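Local coordinates for alpha-L-rhamnosidase (Streptomyces avermitilis, PDB 3W5M), which releases terminal non-reducing alpha-L-rhamnose by hydrolysis from flavonoid glycosides such as naringin, rutin and hesperidin, and from the arabinogalactan-protein gum arabic, at residues V181-A189 and D266-D274; P233-V241 and K250-K258. One frame throughout, in Å; residues are numbered along the deposited sequence.

Contact 1: residues V181-A189 and D266-D274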
loop_
_atom_site.group_PDB
_atom_site.type_symbol
_atom_site.label_atom_id
_atom_site.label_comp_id
_atom_site.label_asym_id
_atom_site.label_seq_id
_atom_site.Cartn_x
_atom_site.Cartn_y
_atom_site.Cartn_z
ATOM N N VAL A 181 6.574 1.346 35.697
ATOM C CA VAL A 181 6.608 -0.089 35.350
ATOM C C VAL A 181 6.056 -0.957 36.474
ATOM O O VAL A 181 5.951 -0.504 37.628
ATOM C CB VAL A 181 8.039 -0.598 35.016
ATOM C CG1 VAL A 181 8.579 0.047 33.743
ATOM C CG2 VAL A 181 8.999 -0.404 36.190
ATOM N N TYR A 182 5.742 -2.212 36.147
ATOM C CA TYR A 182 5.161 -3.133 37.122
ATOM C C TYR A 182 5.629 -4.571 36.877
ATOM O O TYR A 182 6.097 -4.901 35.783
ATOM C CB TYR A 182 3.633 -3.056 37.104
ATOM C CG TYR A 182 3.037 -3.462 35.778
ATOM C CD1 TYR A 182 2.849 -4.804 35.461
ATOM C CD2 TYR A 182 2.694 -2.506 34.822
ATOM C CE1 TYR A 182 2.330 -5.187 34.233
ATOM C CE2 TYR A 182 2.162 -2.880 33.594
ATOM C CZ TYR A 182 1.979 -4.228 33.309
ATOM O OH TYR A 182 1.470 -4.600 32.087
ATOM N N ALA A 183 5.520 -5.412 37.908
ATOM C CA ALA A 183 5.618 -6.870 37.751
ATOM C C ALA A 183 4.543 -7.462 38.664
ATOM O O ALA A 183 4.541 -7.215 39.868
ATOM C CB ALA A 183 7.000 -7.369 38.143
ATOM N N VAL A 184 3.596 -8.179 38.080
ATOM C CA VAL A 184 2.468 -8.694 38.839
ATOM C C VAL A 184 2.467 -10.232 38.843
ATOM O O VAL A 184 2.829 -10.868 37.832
ATOM C CB VAL A 184 1.125 -8.091 38.340
ATOM C CG1 VAL A 184 0.979 -8.246 36.823
ATOM C CG2 VAL A 184 -0.046 -8.698 39.084
ATOM N N SER A 185 2.096 -10.791 39.993
ATOM C CA SER A 185 1.997 -12.239 40.205
ATOM C C SER A 185 0.674 -12.638 40.843
ATOM O O SER A 185 0.041 -11.845 41.550
ATOM C CB SER A 185 3.176 -12.727 41.048
ATOM O OG SER A 185 3.145 -12.172 42.355
ATOM N N VAL A 186 0.266 -13.883 40.595
ATOM C CA VAL A 186 -0.821 -14.517 41.309
ATOM C C VAL A 186 -0.330 -15.803 42.000
ATOM O O VAL A 186 0.300 -16.650 41.357
ATOM C CB VAL A 186 -2.000 -14.873 40.375
ATOM C CG1 VAL A 186 -3.166 -15.378 41.215
ATOM C CG2 VAL A 186 -2.432 -13.662 39.546
ATOM N N ASP A 187 -0.620 -15.921 43.300
ATOM C CA ASP A 187 -0.168 -17.023 44.177
ATOM C C ASP A 187 1.319 -17.355 44.014
ATOM O O ASP A 187 1.728 -18.525 44.109
ATOM C CB ASP A 187 -1.046 -18.280 44.016
ATOM C CG ASP A 187 -2.388 -18.187 44.792
ATOM O OD1 ASP A 187 -2.650 -17.190 45.520
ATOM O OD2 ASP A 187 -3.193 -19.135 44.670
ATOM N N GLY A 188 2.118 -16.317 43.782
ATOM C CA GLY A 188 3.563 -16.466 43.600
ATOM C C GLY A 188 4.037 -16.639 42.160
ATOM O O GLY A 188 5.238 -16.626 41.899
ATOM N N ALA A 189 3.132 -16.803 41.209
ATOM C CA ALA A 189 3.588 -16.945 39.827
ATOM C C ALA A 189 3.400 -15.644 39.049
ATOM O O ALA A 189 2.283 -15.147 38.958
ATOM C CB ALA A 189 2.840 -18.093 39.149
ATOM N N ASP A 266 12.374 -12.586 50.807
ATOM C CA ASP A 266 11.767 -13.394 49.771
ATOM C C ASP A 266 10.630 -14.270 50.296
ATOM O O ASP A 266 10.581 -14.603 51.486
ATOM C CB ASP A 266 12.731 -14.088 48.812
ATOM C CG ASP A 266 12.241 -13.981 47.363
ATOM O OD1 ASP A 266 11.099 -14.435 47.069
ATOM O OD2 ASP A 266 12.969 -13.389 46.531
ATOM N N GLY A 267 9.679 -14.543 49.406
ATOM C CA GLY A 267 8.412 -15.137 49.784
ATOM C C GLY A 267 7.311 -14.109 49.685
ATOM O O GLY A 267 6.143 -14.454 49.755
ATOM N N TRP A 268 7.680 -12.842 49.497
ATOM C CA TRP A 268 6.703 -11.736 49.595
ATOM C C TRP A 268 5.591 -11.817 48.575
ATOM O O TRP A 268 4.570 -11.127 48.725
ATOM C CB TRP A 268 7.378 -10.348 49.517
ATOM C CG TRP A 268 7.814 -9.973 48.138
ATOM C CD1 TRP A 268 9.007 -10.281 47.555
ATOM C CD2 TRP A 268 7.077 -9.199 47.164
ATOM N NE1 TRP A 268 9.060 -9.757 46.293
ATOM C CE2 TRP A 268 7.885 -9.111 46.014
ATOM C CE3 TRP A 268 5.802 -8.609 47.144
ATOM C CZ2 TRP A 268 7.487 -8.426 44.855
ATOM C CZ3 TRP A 268 5.387 -7.935 45.960
ATOM C CH2 TRP A 268 6.236 -7.849 44.848
ATOM N N ARG A 269 5.782 -12.611 47.515
ATOM C CA ARG A 269 4.706 -12.814 46.537
ATOM C C ARG A 269 3.785 -13.977 46.931
ATOM O O ARG A 269 2.741 -14.167 46.321
ATOM C CB ARG A 269 5.248 -13.000 45.122
ATOM C CG ARG A 269 6.071 -11.815 44.596
ATOM C CD ARG A 269 6.445 -11.988 43.136
ATOM N NE ARG A 269 6.991 -10.758 42.546
ATOM C CZ ARG A 269 6.280 -9.837 41.862
ATOM N NH1 ARG A 269 4.976 -9.963 41.674
ATOM N NH2 ARG A 269 6.880 -8.759 41.369
ATOM N N GLU A 270 4.165 -14.735 47.959
ATOM C CA GLU A 270 3.428 -15.983 48.286
ATOM C C GLU A 270 2.236 -15.761 49.190
ATOM O O GLU A 270 2.216 -14.795 49.977
ATOM C CB GLU A 270 4.336 -17.030 48.955
ATOM C CG GLU A 270 5.655 -17.300 48.267
ATOM C CD GLU A 270 5.523 -18.046 46.955
ATOM O OE1 GLU A 270 4.426 -18.551 46.647
ATOM O OE2 GLU A 270 6.530 -18.117 46.225
ATOM N N PRO A 271 1.248 -16.674 49.124
ATOM C CA PRO A 271 0.083 -16.541 49.981
ATOM C C PRO A 271 0.363 -16.316 51.470
ATOM O O PRO A 271 -0.295 -15.460 52.072
ATOM C CB PRO A 271 -0.665 -17.855 49.754
ATOM C CG PRO A 271 -0.371 -18.175 48.327
ATOM C CD PRO A 271 1.049 -17.717 48.089
ATOM N N ASP A 272 1.311 -17.046 52.059
ATOM C CA ASP A 272 1.419 -17.048 53.531
ATOM C C ASP A 272 2.429 -16.067 54.136
ATOM O O ASP A 272 2.761 -16.145 55.326
ATOM C CB ASP A 272 1.633 -18.476 54.063
ATOM C CG ASP A 272 0.344 -19.302 54.054
ATOM O OD1 ASP A 272 -0.754 -18.697 54.013
ATOM O OD2 ASP A 272 0.434 -20.558 54.100
ATOM N N PHE A 273 2.872 -15.118 53.322
ATOM C CA PHE A 273 3.830 -14.099 53.731
ATOM C C PHE A 273 3.169 -13.146 54.719
ATOM O O PHE A 273 1.987 -12.818 54.561
ATOM C CB PHE A 273 4.272 -13.331 52.489
ATOM C CG PHE A 273 5.239 -12.234 52.778
ATOM C CD1 PHE A 273 6.588 -12.500 52.905
ATOM C CD2 PHE A 273 4.781 -10.931 52.954
ATOM C CE1 PHE A 273 7.487 -11.480 53.187
ATOM C CE2 PHE A 273 5.665 -9.905 53.234
ATOM C CZ PHE A 273 7.017 -10.181 53.353
ATOM N N ASP A 274 3.908 -12.674 55.724
ATOM C CA ASP A 274 3.271 -11.795 56.692
ATOM C C ASP A 274 3.365 -10.313 56.289
ATOM O O ASP A 274 4.431 -9.731 56.340
ATOM C CB ASP A 274 3.842 -11.966 58.092
ATOM C CG ASP A 274 3.248 -10.947 59.076
ATOM O OD1 ASP A 274 2.045 -10.614 58.945
ATOM O OD2 ASP A 274 3.986 -10.462 59.947
HETATM O O HOH W 1 1.324 -13.518 44.016
#

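Contact 2: residues P233-V241 and K250-K258. With CA (calcium ion), chain B.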
loop_
_atom_site.group_PDB
_atom_site.type_symbol
_atom_site.label_atom_id
_atom_site.label_comp_id
_atom_site.label_asym_id
_atom_site.label_seq_id
_atom_site.Cartn_x
_atom_site.Cartn_y
_atom_site.Cartn_z
ATOM N N PRO A 233 5.389 12.033 39.112
ATOM C CA PRO A 233 4.176 11.211 39.355
ATOM C C PRO A 233 4.411 9.702 39.322
ATOM O O PRO A 233 5.205 9.216 38.527
ATOM C CB PRO A 233 3.224 11.636 38.242
ATOM C CG PRO A 233 3.670 13.018 37.860
ATOM C CD PRO A 233 5.165 13.045 38.057
ATOM N N ALA A 234 3.745 8.987 40.216
ATOM C CA ALA A 234 3.825 7.533 40.235
ATOM C C ALA A 234 2.487 7.016 40.640
ATOM O O ALA A 234 1.723 7.678 41.359
ATOM C CB ALA A 234 4.884 7.033 41.215
ATOM N N GLY A 235 2.194 5.815 40.163
ATOM C CA GLY A 235 0.976 5.139 40.539
ATOM C C GLY A 235 0.772 3.937 39.634
ATOM O O GLY A 235 1.306 3.890 38.519
ATOM N N TRP A 236 -0.049 2.991 40.074
ATOM C CA TRP A 236 -0.359 1.846 39.193
ATOM C C TRP A 236 -1.830 1.528 39.419
ATOM O O TRP A 236 -2.405 1.902 40.450
ATOM C CB TRP A 236 0.594 0.637 39.423
ATOM C CG TRP A 236 0.390 -0.067 40.721
ATOM C CD1 TRP A 236 0.944 0.254 41.933
ATOM C CD2 TRP A 236 -0.463 -1.199 40.961
ATOM N NE1 TRP A 236 0.487 -0.610 42.906
ATOM C CE2 TRP A 236 -0.358 -1.522 42.337
ATOM C CE3 TRP A 236 -1.273 -1.987 40.138
ATOM C CZ2 TRP A 236 -1.053 -2.592 42.922
ATOM C CZ3 TRP A 236 -1.970 -3.064 40.724
ATOM C CH2 TRP A 236 -1.857 -3.341 42.100
ATOM N N ILE A 237 -2.464 0.904 38.430
ATOM C CA ILE A 237 -3.892 0.703 38.492
ATOM C C ILE A 237 -4.212 -0.661 37.861
ATOM O O ILE A 237 -3.541 -1.072 36.888
ATOM C CB ILE A 237 -4.582 1.845 37.701
ATOM C CG1 ILE A 237 -6.122 1.785 37.847
ATOM C CG2 ILE A 237 -4.127 1.821 36.221
ATOM C CD1 ILE A 237 -6.825 3.081 37.400
ATOM N N CYS A 238 -5.213 -1.369 38.389
ATOM C CA CYS A 238 -5.613 -2.618 37.743
ATOM C C CYS A 238 -7.086 -2.919 37.961
ATOM O O CYS A 238 -7.728 -2.333 38.858
ATOM C CB CYS A 238 -4.735 -3.806 38.203
ATOM S SG CYS A 238 -5.111 -4.402 39.873
ATOM N N VAL A 239 -7.629 -3.800 37.111
ATOM C CA VAL A 239 -8.900 -4.466 37.402
ATOM C C VAL A 239 -8.723 -5.948 37.090
ATOM O O VAL A 239 -8.195 -6.313 36.039
ATOM C CB VAL A 239 -10.110 -3.936 36.585
ATOM C CG1 VAL A 239 -11.397 -4.652 37.013
ATOM C CG2 VAL A 239 -10.288 -2.436 36.764
ATOM N N LEU A 240 -9.162 -6.773 38.019
ATOM C CA LEU A 240 -9.228 -8.213 37.788
ATOM C C LEU A 240 -10.702 -8.537 37.620
ATOM O O LEU A 240 -11.496 -8.331 38.541
ATOM C CB LEU A 240 -8.599 -8.981 38.952
ATOM C CG LEU A 240 -8.801 -10.516 39.005
ATOM C CD1 LEU A 240 -8.029 -11.165 37.869
ATOM C CD2 LEU A 240 -8.316 -11.021 40.354
ATOM N N VAL A 241 -11.080 -8.968 36.416
ATOM C CA VAL A 241 -12.490 -9.329 36.129
ATOM C C VAL A 241 -12.652 -10.845 36.192
ATOM O O VAL A 241 -11.994 -11.559 35.466
ATOM C CB VAL A 241 -12.933 -8.860 34.731
ATOM C CG1 VAL A 241 -14.348 -9.358 34.426
ATOM C CG2 VAL A 241 -12.903 -7.332 34.644
ATOM N N LYS A 250 -15.583 -7.767 39.963
ATOM C CA LYS A 250 -14.356 -6.999 39.720
ATOM C C LYS A 250 -13.590 -6.734 41.011
ATOM O O LYS A 250 -14.194 -6.400 42.023
ATOM C CB LYS A 250 -14.687 -5.682 39.027
ATOM C CG LYS A 250 -15.174 -5.858 37.591
ATOM C CD LYS A 250 -15.476 -4.513 36.969
ATOM C CE LYS A 250 -16.277 -4.677 35.693
ATOM N NZ LYS A 250 -16.096 -3.460 34.863
ATOM N N ILE A 251 -12.266 -6.895 40.975
ATOM C CA ILE A 251 -11.386 -6.536 42.080
ATOM C C ILE A 251 -10.532 -5.367 41.577
ATOM O O ILE A 251 -9.942 -5.460 40.499
ATOM C CB ILE A 251 -10.429 -7.708 42.459
ATOM C CG1 ILE A 251 -11.190 -9.008 42.823
ATOM C CG2 ILE A 251 -9.444 -7.318 43.561
ATOM C CD1 ILE A 251 -12.289 -8.872 43.843
ATOM N N PHE A 252 -10.459 -4.289 42.355
ATOM C CA PHE A 252 -9.709 -3.104 41.918
ATOM C C PHE A 252 -8.423 -2.902 42.677
ATOM O O PHE A 252 -8.265 -3.433 43.772
ATOM C CB PHE A 252 -10.576 -1.864 42.160
ATOM C CG PHE A 252 -11.892 -1.900 41.440
ATOM C CD1 PHE A 252 -11.936 -1.814 40.048
ATOM C CD2 PHE A 252 -13.086 -2.021 42.145
ATOM C CE1 PHE A 252 -13.153 -1.817 39.374
ATOM C CE2 PHE A 252 -14.307 -2.040 41.470
ATOM C CZ PHE A 252 -14.328 -1.947 40.086
ATOM N N SER A 253 -7.514 -2.097 42.109
ATOM C CA SER A 253 -6.440 -1.489 42.885
ATOM C C SER A 253 -7.081 -0.360 43.722
ATOM O O SER A 253 -7.837 0.487 43.200
ATOM C CB SER A 253 -5.342 -0.943 41.966
ATOM O OG SER A 253 -5.921 -0.182 40.897
ATOM N N ASP A 254 -6.819 -0.378 45.020
ATOM C CA ASP A 254 -7.495 0.547 45.955
ATOM C C ASP A 254 -6.846 0.398 47.337
ATOM O O ASP A 254 -5.829 -0.293 47.458
ATOM C CB ASP A 254 -9.034 0.366 45.973
ATOM C CG ASP A 254 -9.481 -1.025 46.438
ATOM O OD1 ASP A 254 -8.758 -1.700 47.186
ATOM O OD2 ASP A 254 -10.588 -1.440 46.036
ATOM N N ALA A 255 -7.393 1.068 48.364
ATOM C CA ALA A 255 -6.774 1.071 49.709
ATOM C C ALA A 255 -6.912 -0.259 50.484
ATOM O O ALA A 255 -6.390 -0.403 51.598
ATOM C CB ALA A 255 -7.311 2.241 50.551
ATOM N N SER A 256 -7.622 -1.217 49.906
ATOM C CA SER A 256 -7.634 -2.582 50.462
ATOM C C SER A 256 -6.314 -3.343 50.240
ATOM O O SER A 256 -6.121 -4.436 50.815
ATOM C CB SER A 256 -8.815 -3.365 49.885
ATOM O OG SER A 256 -10.021 -2.767 50.340
ATOM N N TRP A 257 -5.423 -2.798 49.401
ATOM C CA TRP A 257 -4.108 -3.388 49.162
ATOM C C TRP A 257 -3.167 -2.900 50.232
ATOM O O TRP A 257 -3.297 -1.766 50.695
ATOM C CB TRP A 257 -3.527 -2.970 47.804
ATOM C CG TRP A 257 -4.207 -3.611 46.620
ATOM C CD1 TRP A 257 -5.506 -3.430 46.197
ATOM C CD2 TRP A 257 -3.603 -4.505 45.692
ATOM N NE1 TRP A 257 -5.731 -4.168 45.061
ATOM C CE2 TRP A 257 -4.585 -4.845 44.737
ATOM C CE3 TRP A 257 -2.321 -5.074 45.585
ATOM C CZ2 TRP A 257 -4.325 -5.746 43.675
ATOM C CZ3 TRP A 257 -2.061 -5.961 44.526
ATOM C CH2 TRP A 257 -3.061 -6.285 43.598
ATOM N N LYS A 258 -2.218 -3.749 50.603
ATOM C CA LYS A 258 -1.143 -3.362 51.523
ATOM C C LYS A 258 0.057 -2.959 50.696
ATOM O O LYS A 258 0.268 -3.507 49.616
ATOM C CB LYS A 258 -0.757 -4.528 52.444
ATOM C CG LYS A 258 -1.806 -4.924 53.463
ATOM C CD LYS A 258 -2.060 -3.790 54.456
ATOM C CE LYS A 258 -2.590 -4.297 55.795
ATOM N NZ LYS A 258 -1.506 -4.732 56.718
HETATM CA CA CA B . 6.848 8.544 36.825
HETATM O O HOH W 2 8.165 10.518 37.277
HETATM O O HOH W 3 7.740 9.338 34.525
HETATM O O HOH W 4 5.429 10.279 35.455
#

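Contact 1: residues V181-A189 and D266-D274
Gly188 and Glu270 bring the backbones closest, CA to CA 4.7 Å, where the type I' turn from Val186 to Ala189 meets the type I turn from Gly267 to Glu270. Arg269 carries the contact. Its chain is extended from CG to NE (chi2 -173°, chi3 168°) and runs back along strand 181-186, which carries the guanidinium as far as Ala183. The group meets the strand with its edge. NH1 donates to Ser185 OG at 2.9 Å, nearly straight at 163°. NH2 donates to Ala183 O at 3.2 Å, and NH1 adds a weak bond to the same oxygen. Both acceptors lie in the guanidinium plane, but NH2 sits above the carbonyl plane of Ala183. Trp268 CZ2 lies over one guanidinium face, toward its rim, and Arg269 CG lies over the centre of the indole. A water bridges the turns. It accepts from Ser185 OG at 2.8 Å and Gly188 N at 2.9 Å, and donates to Arg269 O at 2.8 Å. Pro271 CG touches Asp187 OD1 at 3.7 Å, but that carboxylate bonds to His216 and to Thr221 N. Replacing Arg269 by a methionine would probably leave Ala183 O and Ser185 OG without these donors and weaken the hold of the loop on the strand. The two in-plane acceptors, with Trp268 CZ2 over one face, probably limit how far the guanidinium can turn. The loop is thus tied to its sheet by neutral acceptors.

Contact 2: residues P233-V241 and K250-K258
Trp236 and Trp257 meet through different first torsions. Trp236 CG lies between its backbone N and carbonyl carbon (chi1 70°), while Trp257 CG is anti to its carbonyl carbon (chi1 -72°). The result is a T-shaped pair with planes at 83°. The edge of Trp236 points at the face of Trp257, CH2 to CH2 3.5 Å. Trp257 NE1 donates to Phe252 O at 2.9 Å, which helps hold the indole in place. Cys238 SG lies obliquely to the Trp257 ring, 4.1 Å from Trp257 CZ2. The segments belong to the beta hairpin of strands 235-244 and 247-252, at one edge of a four-stranded antiparallel sheet in the CBM67 beta-sandwich. Leu240 and Ile251 form a hydrogen-bonded pair, with both N-to-O distances 2.9 Å. On the sheet face of Val239, Val241, Lys250 and Phe252, Val239 CG2 meets the Phe252 ring edge, 3.7 Å from CD1. Past the last bridge, Ser253 OG accepts from Cys238 N at 2.9 Å, standing in for a backbone acceptor. That hydroxyl also bonds to Ser139 O and Ser138 OG. At the other end of 233-241, Pro233 O binds calcium at 2.5 Å, beside three waters, Asp179, Asn180 and Asn228.

Overall arrangement
Both contacts lie in the CBM67 region, and contact 2 is nested in the chain loop that contact 1 closes. Their centres are 15 Å apart. Their nearest atoms come within about 5 Å without touching. Strands 181-186 and 235-244 belong to different sheets of the module. Contact 1 ties a loop to one sheet, while contact 2 builds the edge of the other. Contact 1 lies away from the annotated sites. Contact 2 reaches the calcium, which L-rhamnose binding by the module requires. The side chain of Trp236 is about 7 Å from that of Asp179, and that of Ile237 about 7 Å from that of Trp203. Asp179 and Trp203 both bind rhamnose.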